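Long-range contact in gamma-glutamyltranspeptidase (Streptomyces lincolnensis, PDB 6J3A), which probably cleaves gamma-glutamyl amide bonds, by hydrolysis or by transfer of the glutamyl group to an acceptor: residues 495-499 / 510-514. Coordinates in Å, arbitrary orientation, origin at the centre of the assembly. Residue numbers count along the deposited sequence, not the author numbering.
Sequences VMAFG and QLHFF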
# COMPACT_ATOMS: atom_id res chain seq x y z
N VAL A 495 11.49 -19.05 3.34
CA VAL A 495 11.15 -18.10 2.26
C VAL A 495 9.91 -17.23 2.44
O VAL A 495 9.84 -16.19 1.81
CB VAL A 495 10.98 -18.77 0.87
CG1 VAL A 495 12.26 -19.45 0.45
CG2 VAL A 495 9.80 -19.73 0.83
N MET A 496 8.93 -17.66 3.23
CA MET A 496 7.64 -16.95 3.31
C MET A 496 7.10 -17.01 4.74
O MET A 496 7.18 -18.05 5.40
CB MET A 496 6.63 -17.53 2.30
CG MET A 496 5.33 -16.75 2.16
SD MET A 496 4.30 -17.16 0.71
CE MET A 496 3.94 -18.88 1.06
N ALA A 497 6.58 -15.88 5.21
CA ALA A 497 5.99 -15.75 6.53
C ALA A 497 4.66 -15.10 6.31
O ALA A 497 4.58 -14.03 5.72
CB ALA A 497 6.86 -14.88 7.43
N PHE A 498 3.61 -15.74 6.81
CA PHE A 498 2.26 -15.34 6.48
C PHE A 498 1.24 -15.72 7.55
O PHE A 498 1.55 -16.40 8.54
CB PHE A 498 1.88 -15.88 5.09
CG PHE A 498 1.90 -17.38 4.97
CD1 PHE A 498 3.10 -18.08 4.94
CD2 PHE A 498 0.71 -18.10 4.86
CE1 PHE A 498 3.12 -19.46 4.81
CE2 PHE A 498 0.72 -19.48 4.74
CZ PHE A 498 1.92 -20.16 4.71
N GLY A 499 0.03 -15.21 7.37
CA GLY A 499 -1.09 -15.51 8.25
C GLY A 499 -2.31 -14.69 7.93
O GLY A 499 -2.34 -13.93 6.96
N GLN A 510 -5.55 -19.79 4.63
CA GLN A 510 -4.11 -19.94 4.49
C GLN A 510 -3.73 -21.12 3.60
O GLN A 510 -2.80 -21.01 2.81
CB GLN A 510 -3.43 -20.09 5.85
CG GLN A 510 -3.17 -18.77 6.54
CD GLN A 510 -2.69 -18.95 7.96
OE1 GLN A 510 -3.47 -19.26 8.87
NE2 GLN A 510 -1.39 -18.74 8.16
N LEU A 511 -4.43 -22.25 3.75
CA LEU A 511 -4.20 -23.39 2.87
C LEU A 511 -4.42 -23.00 1.42
O LEU A 511 -3.60 -23.31 0.56
CB LEU A 511 -5.08 -24.60 3.20
CG LEU A 511 -4.74 -25.76 2.24
CD1 LEU A 511 -3.69 -26.67 2.84
CD2 LEU A 511 -5.97 -26.53 1.80
N HIS A 512 -5.53 -22.31 1.15
CA HIS A 512 -5.83 -21.91 -0.24
C HIS A 512 -4.73 -20.97 -0.74
O HIS A 512 -4.17 -21.17 -1.83
CB HIS A 512 -7.22 -21.28 -0.36
CG HIS A 512 -8.29 -22.03 0.36
ND1 HIS A 512 -8.22 -23.39 0.57
CD2 HIS A 512 -9.44 -21.62 0.95
CE1 HIS A 512 -9.29 -23.79 1.24
NE2 HIS A 512 -10.04 -22.73 1.49
N PHE A 513 -4.39 -19.99 0.08
CA PHE A 513 -3.31 -19.04 -0.23
C PHE A 513 -1.98 -19.72 -0.53
O PHE A 513 -1.40 -19.51 -1.60
CB PHE A 513 -3.14 -18.09 0.95
CG PHE A 513 -1.90 -17.27 0.89
CD1 PHE A 513 -1.80 -16.22 -0.00
CD2 PHE A 513 -0.84 -17.53 1.74
CE1 PHE A 513 -0.66 -15.44 -0.05
CE2 PHE A 513 0.31 -16.75 1.70
CZ PHE A 513 0.39 -15.70 0.80
N PHE A 514 -1.50 -20.52 0.42
CA PHE A 514 -0.20 -21.20 0.28
C PHE A 514 -0.12 -22.07 -0.96
O PHE A 514 0.91 -22.07 -1.63
CB PHE A 514 0.11 -22.05 1.50
CG PHE A 514 1.30 -22.96 1.31
CD1 PHE A 514 2.58 -22.51 1.61
CD2 PHE A 514 1.13 -24.26 0.84
CE1 PHE A 514 3.67 -23.34 1.45
CE2 PHE A 514 2.21 -25.09 0.67
CZ PHE A 514 3.49 -24.63 0.97
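A helix packed on one face of a central antiparallel sheet, the layered arrangement of the Ntn-hydrolase fold, brings strand 495-499 against helix segment 510-514. Their axes run roughly antiparallel, with 148° between their N-to-C directions, and approach to 9.6 Å, the spacing of a strand and helix joined through side chains. Met496 and Phe498, two residues apart, both send their CA-to-CB bonds toward the helix. Phe498 touches both Phe513 and Phe514: Phe498 CD2 lies 3.5 Å from Phe513 CE2, and Phe498 CZ lies 3.9 Å from Phe514 CD1. The Phe498 and Phe513 ring centroids are 5.3 Å apart, with planes at 51°, so the pair is oblique. Met496 spans the same two rings: Met496 SD lies 5.1 Å from the Phe513 centroid, 61° off the ring normal, an oblique Met-aromatic contact, and Met496 CE lies 3.9 Å from Phe514 CD1. At the strand's end, where Gly499 has no side chain, the backbones come closest, Gly499 CA to Gln510 CA 6.5 Å. Val495 and Met496 form a classic beta bulge opposite Ala488. Leu529 and Ile533 extend the apolar cluster. With 306 Å² buried and no hydrogen bond across, cohesion rests on sulfur, aromatic and other van der Waals packing.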